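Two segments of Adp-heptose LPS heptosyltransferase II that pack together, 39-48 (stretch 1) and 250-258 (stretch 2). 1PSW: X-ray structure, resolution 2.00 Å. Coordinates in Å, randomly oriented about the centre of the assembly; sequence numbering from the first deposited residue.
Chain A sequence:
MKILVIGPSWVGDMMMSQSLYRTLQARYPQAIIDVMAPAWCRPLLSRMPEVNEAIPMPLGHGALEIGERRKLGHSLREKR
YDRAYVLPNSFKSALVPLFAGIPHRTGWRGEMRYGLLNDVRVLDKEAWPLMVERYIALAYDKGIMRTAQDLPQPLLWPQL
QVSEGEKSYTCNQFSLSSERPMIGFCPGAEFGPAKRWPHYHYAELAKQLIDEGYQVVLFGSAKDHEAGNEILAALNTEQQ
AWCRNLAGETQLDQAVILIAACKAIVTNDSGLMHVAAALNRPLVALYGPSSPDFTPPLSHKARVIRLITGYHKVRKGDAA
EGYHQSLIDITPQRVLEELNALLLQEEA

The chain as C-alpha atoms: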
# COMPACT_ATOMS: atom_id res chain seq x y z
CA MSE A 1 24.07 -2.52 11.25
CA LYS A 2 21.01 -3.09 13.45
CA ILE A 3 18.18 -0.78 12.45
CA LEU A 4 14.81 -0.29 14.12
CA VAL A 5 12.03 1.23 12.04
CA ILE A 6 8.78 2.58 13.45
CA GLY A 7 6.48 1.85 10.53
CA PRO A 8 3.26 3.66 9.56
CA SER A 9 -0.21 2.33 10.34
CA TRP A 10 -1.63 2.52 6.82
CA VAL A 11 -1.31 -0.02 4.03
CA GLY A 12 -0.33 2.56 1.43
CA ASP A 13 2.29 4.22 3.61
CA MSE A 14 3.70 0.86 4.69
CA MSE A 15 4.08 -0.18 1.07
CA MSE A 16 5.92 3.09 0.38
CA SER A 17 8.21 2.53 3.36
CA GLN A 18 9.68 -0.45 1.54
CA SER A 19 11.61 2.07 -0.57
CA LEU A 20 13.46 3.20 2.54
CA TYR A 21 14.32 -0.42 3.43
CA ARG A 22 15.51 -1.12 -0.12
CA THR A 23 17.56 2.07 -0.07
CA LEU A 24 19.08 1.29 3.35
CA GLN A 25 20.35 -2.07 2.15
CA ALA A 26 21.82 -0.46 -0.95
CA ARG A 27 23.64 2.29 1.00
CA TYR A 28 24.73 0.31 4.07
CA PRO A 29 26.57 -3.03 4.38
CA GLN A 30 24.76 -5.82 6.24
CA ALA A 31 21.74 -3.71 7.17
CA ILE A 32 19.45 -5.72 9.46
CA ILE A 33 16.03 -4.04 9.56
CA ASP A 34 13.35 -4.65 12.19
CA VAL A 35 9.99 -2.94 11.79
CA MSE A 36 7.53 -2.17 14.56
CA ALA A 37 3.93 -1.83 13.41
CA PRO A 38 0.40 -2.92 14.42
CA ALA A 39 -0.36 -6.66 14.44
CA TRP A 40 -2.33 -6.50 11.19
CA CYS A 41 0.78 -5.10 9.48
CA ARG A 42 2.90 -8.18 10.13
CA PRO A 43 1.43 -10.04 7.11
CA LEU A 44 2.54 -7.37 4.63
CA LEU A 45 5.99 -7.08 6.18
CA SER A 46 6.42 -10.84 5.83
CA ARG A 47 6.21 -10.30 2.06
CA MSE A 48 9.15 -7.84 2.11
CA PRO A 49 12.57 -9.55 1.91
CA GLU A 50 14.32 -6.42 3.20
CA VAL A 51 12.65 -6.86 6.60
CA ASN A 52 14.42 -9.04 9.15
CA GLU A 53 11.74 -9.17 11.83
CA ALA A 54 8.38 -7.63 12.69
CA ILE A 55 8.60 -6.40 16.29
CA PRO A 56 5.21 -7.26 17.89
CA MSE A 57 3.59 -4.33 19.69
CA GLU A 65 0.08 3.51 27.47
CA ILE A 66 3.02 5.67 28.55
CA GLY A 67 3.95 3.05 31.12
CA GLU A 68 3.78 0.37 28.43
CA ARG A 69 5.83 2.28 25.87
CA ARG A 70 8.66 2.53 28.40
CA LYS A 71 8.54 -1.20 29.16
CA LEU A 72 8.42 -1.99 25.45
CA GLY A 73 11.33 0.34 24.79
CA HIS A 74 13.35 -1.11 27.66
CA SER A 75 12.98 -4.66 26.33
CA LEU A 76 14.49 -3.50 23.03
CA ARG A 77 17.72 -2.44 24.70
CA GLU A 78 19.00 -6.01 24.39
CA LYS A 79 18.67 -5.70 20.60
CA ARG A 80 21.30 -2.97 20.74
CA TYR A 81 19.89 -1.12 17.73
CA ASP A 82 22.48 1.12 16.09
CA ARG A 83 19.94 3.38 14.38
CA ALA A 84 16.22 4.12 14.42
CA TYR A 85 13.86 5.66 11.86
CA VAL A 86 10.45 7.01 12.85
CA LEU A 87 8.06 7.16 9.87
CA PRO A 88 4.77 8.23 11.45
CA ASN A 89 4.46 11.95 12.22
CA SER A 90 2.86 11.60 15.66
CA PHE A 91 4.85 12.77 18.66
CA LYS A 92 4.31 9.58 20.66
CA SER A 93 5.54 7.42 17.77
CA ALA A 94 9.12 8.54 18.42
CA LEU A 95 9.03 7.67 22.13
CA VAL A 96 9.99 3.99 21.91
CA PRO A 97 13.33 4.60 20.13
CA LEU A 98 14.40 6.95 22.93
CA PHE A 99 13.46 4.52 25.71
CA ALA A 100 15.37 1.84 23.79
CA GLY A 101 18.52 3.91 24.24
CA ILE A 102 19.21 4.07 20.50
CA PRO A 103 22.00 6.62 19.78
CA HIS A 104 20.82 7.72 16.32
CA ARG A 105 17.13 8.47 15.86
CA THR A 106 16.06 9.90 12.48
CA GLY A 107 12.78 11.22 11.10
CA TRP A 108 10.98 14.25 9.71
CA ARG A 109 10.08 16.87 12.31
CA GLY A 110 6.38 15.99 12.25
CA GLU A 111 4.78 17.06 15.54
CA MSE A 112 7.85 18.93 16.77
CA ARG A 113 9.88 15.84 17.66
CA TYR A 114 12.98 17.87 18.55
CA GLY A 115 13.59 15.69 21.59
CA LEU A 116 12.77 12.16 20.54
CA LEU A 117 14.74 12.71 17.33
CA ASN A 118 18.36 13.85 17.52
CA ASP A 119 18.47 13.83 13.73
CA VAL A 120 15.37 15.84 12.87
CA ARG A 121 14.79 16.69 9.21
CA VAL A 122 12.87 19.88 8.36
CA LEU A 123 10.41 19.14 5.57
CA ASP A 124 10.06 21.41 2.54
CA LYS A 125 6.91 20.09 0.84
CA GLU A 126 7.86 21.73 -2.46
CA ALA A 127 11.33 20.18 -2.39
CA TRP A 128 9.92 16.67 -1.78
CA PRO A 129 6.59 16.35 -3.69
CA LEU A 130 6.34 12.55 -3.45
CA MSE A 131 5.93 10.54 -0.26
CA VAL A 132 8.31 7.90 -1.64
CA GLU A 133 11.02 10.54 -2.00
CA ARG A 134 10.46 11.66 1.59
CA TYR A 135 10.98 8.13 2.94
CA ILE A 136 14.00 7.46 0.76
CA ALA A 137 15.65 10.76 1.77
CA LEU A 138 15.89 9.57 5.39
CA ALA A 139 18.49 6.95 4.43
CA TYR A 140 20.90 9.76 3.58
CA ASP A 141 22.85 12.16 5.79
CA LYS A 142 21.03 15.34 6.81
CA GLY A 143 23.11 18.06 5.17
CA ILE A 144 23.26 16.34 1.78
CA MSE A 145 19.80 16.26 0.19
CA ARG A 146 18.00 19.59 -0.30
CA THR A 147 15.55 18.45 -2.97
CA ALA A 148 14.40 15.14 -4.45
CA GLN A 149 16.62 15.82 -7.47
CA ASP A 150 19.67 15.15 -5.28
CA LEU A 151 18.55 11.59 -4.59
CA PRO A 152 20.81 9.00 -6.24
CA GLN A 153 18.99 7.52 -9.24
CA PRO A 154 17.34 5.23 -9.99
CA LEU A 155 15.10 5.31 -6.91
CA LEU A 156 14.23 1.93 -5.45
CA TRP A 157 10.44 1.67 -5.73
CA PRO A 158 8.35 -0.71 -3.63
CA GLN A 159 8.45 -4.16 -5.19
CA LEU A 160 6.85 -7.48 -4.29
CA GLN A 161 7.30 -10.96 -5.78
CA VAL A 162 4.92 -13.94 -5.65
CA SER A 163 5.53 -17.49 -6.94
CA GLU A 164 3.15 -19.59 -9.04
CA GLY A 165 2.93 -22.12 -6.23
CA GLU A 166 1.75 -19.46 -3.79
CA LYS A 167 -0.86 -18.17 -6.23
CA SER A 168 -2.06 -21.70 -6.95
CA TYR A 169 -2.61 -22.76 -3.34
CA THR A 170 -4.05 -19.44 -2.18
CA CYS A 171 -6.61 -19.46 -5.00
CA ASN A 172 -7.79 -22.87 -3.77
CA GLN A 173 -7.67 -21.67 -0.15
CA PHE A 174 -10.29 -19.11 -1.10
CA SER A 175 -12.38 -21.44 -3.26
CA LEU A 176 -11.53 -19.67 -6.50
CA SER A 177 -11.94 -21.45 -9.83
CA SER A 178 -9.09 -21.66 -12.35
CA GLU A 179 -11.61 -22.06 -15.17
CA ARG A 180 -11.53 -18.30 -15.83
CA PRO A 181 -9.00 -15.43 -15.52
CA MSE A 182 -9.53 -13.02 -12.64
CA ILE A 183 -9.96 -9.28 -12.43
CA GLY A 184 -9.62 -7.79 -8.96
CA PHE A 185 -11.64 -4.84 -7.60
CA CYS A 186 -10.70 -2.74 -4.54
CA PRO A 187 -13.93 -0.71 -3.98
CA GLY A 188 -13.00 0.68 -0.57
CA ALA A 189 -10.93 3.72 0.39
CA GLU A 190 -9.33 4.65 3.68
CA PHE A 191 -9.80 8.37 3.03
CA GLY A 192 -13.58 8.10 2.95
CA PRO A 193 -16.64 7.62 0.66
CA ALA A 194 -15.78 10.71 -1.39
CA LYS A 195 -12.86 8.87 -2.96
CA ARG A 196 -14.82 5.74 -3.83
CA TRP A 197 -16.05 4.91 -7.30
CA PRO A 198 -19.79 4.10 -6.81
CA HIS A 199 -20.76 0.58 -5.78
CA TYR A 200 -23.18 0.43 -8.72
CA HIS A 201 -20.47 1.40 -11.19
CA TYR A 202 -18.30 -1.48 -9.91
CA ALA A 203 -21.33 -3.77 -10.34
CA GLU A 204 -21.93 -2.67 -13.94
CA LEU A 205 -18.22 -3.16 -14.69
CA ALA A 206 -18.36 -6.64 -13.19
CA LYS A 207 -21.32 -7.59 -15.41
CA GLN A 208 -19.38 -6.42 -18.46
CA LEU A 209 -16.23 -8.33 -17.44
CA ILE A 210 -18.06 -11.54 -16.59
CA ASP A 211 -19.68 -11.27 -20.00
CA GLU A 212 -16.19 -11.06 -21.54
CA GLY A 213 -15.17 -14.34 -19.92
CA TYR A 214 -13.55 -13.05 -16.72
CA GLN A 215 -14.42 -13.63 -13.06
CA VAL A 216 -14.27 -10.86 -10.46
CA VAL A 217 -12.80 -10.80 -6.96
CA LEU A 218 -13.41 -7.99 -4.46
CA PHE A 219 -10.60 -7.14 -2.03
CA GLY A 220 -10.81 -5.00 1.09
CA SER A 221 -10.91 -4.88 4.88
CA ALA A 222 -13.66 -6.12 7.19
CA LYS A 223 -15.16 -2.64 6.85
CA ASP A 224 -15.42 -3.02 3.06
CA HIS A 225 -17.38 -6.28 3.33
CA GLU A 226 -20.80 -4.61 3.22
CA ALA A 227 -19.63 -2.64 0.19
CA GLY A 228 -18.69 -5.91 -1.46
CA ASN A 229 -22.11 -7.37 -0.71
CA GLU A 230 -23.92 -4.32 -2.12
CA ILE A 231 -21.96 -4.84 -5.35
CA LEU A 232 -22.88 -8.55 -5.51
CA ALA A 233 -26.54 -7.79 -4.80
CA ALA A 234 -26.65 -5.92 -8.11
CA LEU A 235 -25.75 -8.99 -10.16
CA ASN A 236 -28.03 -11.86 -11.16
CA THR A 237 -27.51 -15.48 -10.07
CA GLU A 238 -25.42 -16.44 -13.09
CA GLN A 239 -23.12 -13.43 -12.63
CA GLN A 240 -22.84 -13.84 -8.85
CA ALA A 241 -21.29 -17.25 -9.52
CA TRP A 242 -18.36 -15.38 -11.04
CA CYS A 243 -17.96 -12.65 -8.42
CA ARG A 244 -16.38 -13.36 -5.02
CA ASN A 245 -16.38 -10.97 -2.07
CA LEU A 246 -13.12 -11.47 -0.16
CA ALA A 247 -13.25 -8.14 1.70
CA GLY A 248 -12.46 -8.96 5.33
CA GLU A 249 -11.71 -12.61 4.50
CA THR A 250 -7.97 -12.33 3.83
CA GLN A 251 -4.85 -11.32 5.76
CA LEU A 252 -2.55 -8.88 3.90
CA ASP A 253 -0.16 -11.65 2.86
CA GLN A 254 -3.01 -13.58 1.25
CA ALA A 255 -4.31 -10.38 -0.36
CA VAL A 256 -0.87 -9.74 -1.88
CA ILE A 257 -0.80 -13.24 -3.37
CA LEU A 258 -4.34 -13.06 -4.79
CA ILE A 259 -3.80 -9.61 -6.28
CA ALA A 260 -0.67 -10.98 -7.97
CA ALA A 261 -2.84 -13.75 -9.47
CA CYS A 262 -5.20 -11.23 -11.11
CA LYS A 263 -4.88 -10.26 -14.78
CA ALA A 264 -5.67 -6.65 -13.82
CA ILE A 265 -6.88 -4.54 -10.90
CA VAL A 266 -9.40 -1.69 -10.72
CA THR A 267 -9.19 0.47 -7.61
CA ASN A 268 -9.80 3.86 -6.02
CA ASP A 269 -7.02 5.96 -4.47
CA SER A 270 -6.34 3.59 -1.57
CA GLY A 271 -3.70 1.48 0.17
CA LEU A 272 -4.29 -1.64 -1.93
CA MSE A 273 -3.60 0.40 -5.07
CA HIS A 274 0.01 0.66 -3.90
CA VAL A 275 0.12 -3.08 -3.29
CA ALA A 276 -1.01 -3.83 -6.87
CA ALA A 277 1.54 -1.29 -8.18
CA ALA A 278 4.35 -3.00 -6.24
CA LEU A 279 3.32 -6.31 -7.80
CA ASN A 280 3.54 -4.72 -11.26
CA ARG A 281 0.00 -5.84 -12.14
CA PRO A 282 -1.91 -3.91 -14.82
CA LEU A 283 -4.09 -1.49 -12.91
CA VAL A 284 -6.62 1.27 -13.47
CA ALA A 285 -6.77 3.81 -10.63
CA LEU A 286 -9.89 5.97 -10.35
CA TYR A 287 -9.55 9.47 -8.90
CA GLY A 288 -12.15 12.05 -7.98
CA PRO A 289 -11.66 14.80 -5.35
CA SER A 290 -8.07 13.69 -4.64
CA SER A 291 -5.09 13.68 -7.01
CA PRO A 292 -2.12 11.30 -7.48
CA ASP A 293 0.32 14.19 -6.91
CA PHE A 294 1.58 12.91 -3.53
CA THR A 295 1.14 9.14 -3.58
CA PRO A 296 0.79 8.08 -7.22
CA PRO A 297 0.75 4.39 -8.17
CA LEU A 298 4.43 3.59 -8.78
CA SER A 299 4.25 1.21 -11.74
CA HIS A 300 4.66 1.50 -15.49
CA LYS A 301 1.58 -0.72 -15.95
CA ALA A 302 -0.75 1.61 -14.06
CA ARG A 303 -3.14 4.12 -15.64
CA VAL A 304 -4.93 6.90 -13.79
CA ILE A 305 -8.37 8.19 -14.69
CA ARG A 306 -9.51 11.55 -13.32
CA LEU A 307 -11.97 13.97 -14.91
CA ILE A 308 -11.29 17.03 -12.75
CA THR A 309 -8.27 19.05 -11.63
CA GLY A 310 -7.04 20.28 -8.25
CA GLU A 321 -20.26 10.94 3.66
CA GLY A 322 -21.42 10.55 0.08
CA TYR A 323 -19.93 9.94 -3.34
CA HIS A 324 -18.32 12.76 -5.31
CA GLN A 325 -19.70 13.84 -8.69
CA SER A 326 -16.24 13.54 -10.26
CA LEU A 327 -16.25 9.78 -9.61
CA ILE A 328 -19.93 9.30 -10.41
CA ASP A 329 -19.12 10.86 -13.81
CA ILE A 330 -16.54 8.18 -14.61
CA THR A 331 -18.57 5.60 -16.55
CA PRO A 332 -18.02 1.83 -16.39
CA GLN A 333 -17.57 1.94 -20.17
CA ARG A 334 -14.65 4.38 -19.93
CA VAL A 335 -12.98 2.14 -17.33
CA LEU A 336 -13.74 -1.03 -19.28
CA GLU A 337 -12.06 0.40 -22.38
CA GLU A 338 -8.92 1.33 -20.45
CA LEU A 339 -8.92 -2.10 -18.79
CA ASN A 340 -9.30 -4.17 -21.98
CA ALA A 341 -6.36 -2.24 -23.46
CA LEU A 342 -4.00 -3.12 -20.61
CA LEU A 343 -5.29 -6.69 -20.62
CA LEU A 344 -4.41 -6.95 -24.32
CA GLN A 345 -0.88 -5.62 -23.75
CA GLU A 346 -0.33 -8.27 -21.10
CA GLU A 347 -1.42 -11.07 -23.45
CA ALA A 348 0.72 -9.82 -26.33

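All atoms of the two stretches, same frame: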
# COMPACT_ATOMS: atom_id res chain seq x y z
N ALA A 39 -0.30 -5.23 14.73
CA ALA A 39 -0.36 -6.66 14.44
C ALA A 39 -0.79 -6.95 13.00
O ALA A 39 -0.17 -7.76 12.32
CB ALA A 39 -1.31 -7.34 15.42
N TRP A 40 -1.83 -6.27 12.54
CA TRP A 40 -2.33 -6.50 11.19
C TRP A 40 -1.32 -6.15 10.08
O TRP A 40 -1.53 -6.50 8.92
CB TRP A 40 -3.62 -5.72 10.95
CG TRP A 40 -3.48 -4.25 11.12
CD1 TRP A 40 -3.67 -3.53 12.26
CD2 TRP A 40 -3.10 -3.31 10.11
NE1 TRP A 40 -3.43 -2.19 12.02
CE2 TRP A 40 -3.08 -2.04 10.71
CE3 TRP A 40 -2.77 -3.43 8.75
CZ2 TRP A 40 -2.74 -0.88 10.00
CZ3 TRP A 40 -2.43 -2.28 8.04
CH2 TRP A 40 -2.42 -1.02 8.67
N CYS A 41 -0.24 -5.47 10.45
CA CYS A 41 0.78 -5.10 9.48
C CYS A 41 1.78 -6.22 9.25
O CYS A 41 2.41 -6.30 8.19
CB CYS A 41 1.54 -3.85 9.94
SG CYS A 41 0.61 -2.30 9.81
N ARG A 42 1.94 -7.09 10.25
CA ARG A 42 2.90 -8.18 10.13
C ARG A 42 2.80 -8.96 8.82
O ARG A 42 3.83 -9.28 8.22
CB ARG A 42 2.77 -9.16 11.31
CG ARG A 42 3.70 -10.36 11.17
CD ARG A 42 4.60 -10.55 12.38
NE ARG A 42 5.56 -11.63 12.17
CZ ARG A 42 6.37 -12.11 13.10
NH1 ARG A 42 6.35 -11.60 14.33
NH2 ARG A 42 7.21 -13.10 12.82
N PRO A 43 1.58 -9.29 8.36
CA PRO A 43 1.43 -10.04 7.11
C PRO A 43 2.11 -9.40 5.91
O PRO A 43 2.77 -10.08 5.12
CB PRO A 43 -0.08 -10.15 6.95
CG PRO A 43 -0.56 -10.19 8.37
CD PRO A 43 0.27 -9.10 9.01
N LEU A 44 1.95 -8.09 5.76
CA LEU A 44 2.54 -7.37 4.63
C LEU A 44 4.06 -7.37 4.73
O LEU A 44 4.77 -7.59 3.74
CB LEU A 44 2.02 -5.94 4.59
CG LEU A 44 2.36 -5.12 3.34
CD1 LEU A 44 1.95 -5.89 2.09
CD2 LEU A 44 1.64 -3.78 3.40
N LEU A 45 4.56 -7.11 5.94
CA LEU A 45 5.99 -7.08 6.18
C LEU A 45 6.63 -8.43 5.86
O LEU A 45 7.79 -8.49 5.43
CB LEU A 45 6.27 -6.72 7.64
CG LEU A 45 5.91 -5.29 8.05
CD1 LEU A 45 5.92 -5.18 9.57
CD2 LEU A 45 6.90 -4.32 7.42
N SER A 46 5.88 -9.50 6.08
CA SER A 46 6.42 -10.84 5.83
C SER A 46 6.64 -11.05 4.33
O SER A 46 7.34 -11.98 3.93
CB SER A 46 5.47 -11.91 6.37
OG SER A 46 4.34 -12.08 5.53
N ARG A 47 6.04 -10.19 3.50
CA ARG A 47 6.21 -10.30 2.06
C ARG A 47 7.40 -9.48 1.57
O ARG A 47 7.75 -9.57 0.39
CB ARG A 47 4.93 -9.86 1.33
CG ARG A 47 3.69 -10.65 1.67
CD ARG A 47 3.85 -12.14 1.40
NE ARG A 47 4.36 -12.42 0.05
CZ ARG A 47 4.43 -13.65 -0.46
NH1 ARG A 47 4.03 -14.69 0.26
NH2 ARG A 47 4.92 -13.84 -1.67
N MSE A 48 8.00 -8.68 2.45
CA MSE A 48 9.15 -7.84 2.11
C MSE A 48 10.45 -8.51 2.56
O MSE A 48 10.68 -8.71 3.75
CB MSE A 48 9.04 -6.47 2.80
CG MSE A 48 7.85 -5.65 2.36
SE MSE A 48 7.75 -4.02 3.37
CE MSE A 48 5.83 -3.68 3.26
N THR A 250 -9.39 -12.07 4.00
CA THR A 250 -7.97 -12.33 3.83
C THR A 250 -7.08 -11.52 4.76
O THR A 250 -7.47 -10.46 5.26
CB THR A 250 -7.53 -11.94 2.41
OG1 THR A 250 -7.60 -10.51 2.29
CG2 THR A 250 -8.44 -12.57 1.36
N GLN A 251 -5.87 -12.02 4.98
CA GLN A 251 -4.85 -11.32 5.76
C GLN A 251 -4.06 -10.64 4.63
O GLN A 251 -4.14 -11.08 3.48
CB GLN A 251 -3.96 -12.31 6.52
CG GLN A 251 -4.64 -12.95 7.72
CD GLN A 251 -5.03 -11.93 8.77
OE1 GLN A 251 -4.18 -11.27 9.36
NE2 GLN A 251 -6.33 -11.79 9.01
N LEU A 252 -3.30 -9.59 4.94
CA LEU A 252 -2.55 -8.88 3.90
C LEU A 252 -1.64 -9.75 3.03
O LEU A 252 -1.49 -9.50 1.83
CB LEU A 252 -1.72 -7.75 4.52
CG LEU A 252 -2.52 -6.57 5.07
CD1 LEU A 252 -1.61 -5.57 5.77
CD2 LEU A 252 -3.26 -5.91 3.93
N ASP A 253 -1.04 -10.78 3.63
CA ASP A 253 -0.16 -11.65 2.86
C ASP A 253 -0.97 -12.42 1.82
O ASP A 253 -0.54 -12.57 0.69
CB ASP A 253 0.64 -12.58 3.80
CG ASP A 253 -0.23 -13.54 4.61
OD1 ASP A 253 -1.34 -13.16 5.04
OD2 ASP A 253 0.22 -14.68 4.82
N GLN A 254 -2.17 -12.87 2.19
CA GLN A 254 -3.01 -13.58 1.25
C GLN A 254 -3.54 -12.62 0.19
O GLN A 254 -3.68 -13.00 -0.98
CB GLN A 254 -4.17 -14.23 1.98
CG GLN A 254 -3.71 -15.26 2.98
CD GLN A 254 -4.81 -15.72 3.89
OE1 GLN A 254 -5.50 -14.91 4.52
NE2 GLN A 254 -4.99 -17.03 3.98
N ALA A 255 -3.83 -11.38 0.58
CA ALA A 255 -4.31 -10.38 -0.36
C ALA A 255 -3.24 -10.11 -1.41
O ALA A 255 -3.54 -10.00 -2.60
CB ALA A 255 -4.67 -9.09 0.38
N VAL A 256 -1.98 -9.99 -0.97
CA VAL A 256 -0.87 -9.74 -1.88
C VAL A 256 -0.79 -10.84 -2.94
O VAL A 256 -0.65 -10.57 -4.13
CB VAL A 256 0.47 -9.70 -1.13
CG1 VAL A 256 1.62 -9.78 -2.12
CG2 VAL A 256 0.56 -8.41 -0.30
N ILE A 257 -0.86 -12.08 -2.48
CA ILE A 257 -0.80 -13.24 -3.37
C ILE A 257 -1.94 -13.24 -4.38
O ILE A 257 -1.72 -13.37 -5.58
CB ILE A 257 -0.82 -14.56 -2.54
CG1 ILE A 257 0.45 -14.67 -1.69
CG2 ILE A 257 -0.94 -15.75 -3.49
CD1 ILE A 257 0.36 -15.69 -0.56
N LEU A 258 -3.17 -13.06 -3.90
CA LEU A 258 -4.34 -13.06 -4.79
C LEU A 258 -4.33 -11.92 -5.81
O LEU A 258 -4.73 -12.09 -6.96
CB LEU A 258 -5.63 -13.02 -3.97
CG LEU A 258 -5.90 -14.31 -3.18
CD1 LEU A 258 -7.11 -14.13 -2.26
CD2 LEU A 258 -6.14 -15.47 -4.15
O HOH W 1 -3.21 -8.40 7.55
O HOH W 2 2.88 -15.38 3.44

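Two segments more than 200 residues apart in sequence meet here through side chains and two waters, with no direct hydrogen bond between them. Stretch 1 carries a short helical segment through P43 and L44, then a type I turn from L45 to M48; stretch 2 enters a helix at L252. The backbones come closest where P43 faces D253, their CA atoms 4.8 Å apart. The proline ring lies against the first turn of the other helix, with P43 CB 3.5 Å from D253 N and 3.8 Å from L252 CB.

L252 is the central apolar piece, covered more than any other residue in the contact. Its CA-to-CB bond points toward stretch 1, and the m,t rotamer extends CD1 between W40 and L44, while P43 packs on L252 CB. L252 CD1 lies 3.8 Å from L44 CB and 3.8 Å from W40 CE3. W40 has chi1 p and a CA-to-CB bond that runs sideways; its ring meets L252 CD1 at the edge, near the ring plane. One turn further along, V256 points toward stretch 1 and its CG2 sits 3.7 Å from L44 CD1. L44, t,p, thus serves both L252 and V256, residues spaced four apart on one helical side.

R47 closes the far end. Its CA-to-CB bond points toward stretch 2, and three successive m torsions curl the chain instead of extending it. The methylene R47 CD passes 4.0 Å from D253 CB, while the guanidinium lays one face over I257 CG1; R47 NH1 is 3.9 Å from I257 CD1. I257 sets off sideways, but its m,t conformation brings its end nearer. The aliphatic stem and flat face of the arginine therefore do apolar work, while its NH1 and NH2 find hydrogen bonds elsewhere in the structure.

Two waters bridge one backbone pair and, weakly on one side, one side-chain pair. The first donates to W40 O (2.9 Å) and accepts from L252 N (2.9 Å), joining a carbonyl to an amide in the first turn of the helix. The second donates to D253 OD2 (3.1 Å) and accepts a weak bond from R47 NH1 (3.5 Å), so this acid and base are linked through solvent.

Two local bonds involve side chains beside the contact. S46, chi1 p, turns OG back to P43 O at 2.6 Å, and at the N-cap Q251 N donates to Q254 OE1 (2.9 Å). The rule to read is apolar side chains at close range, with water bridging two polar pairs.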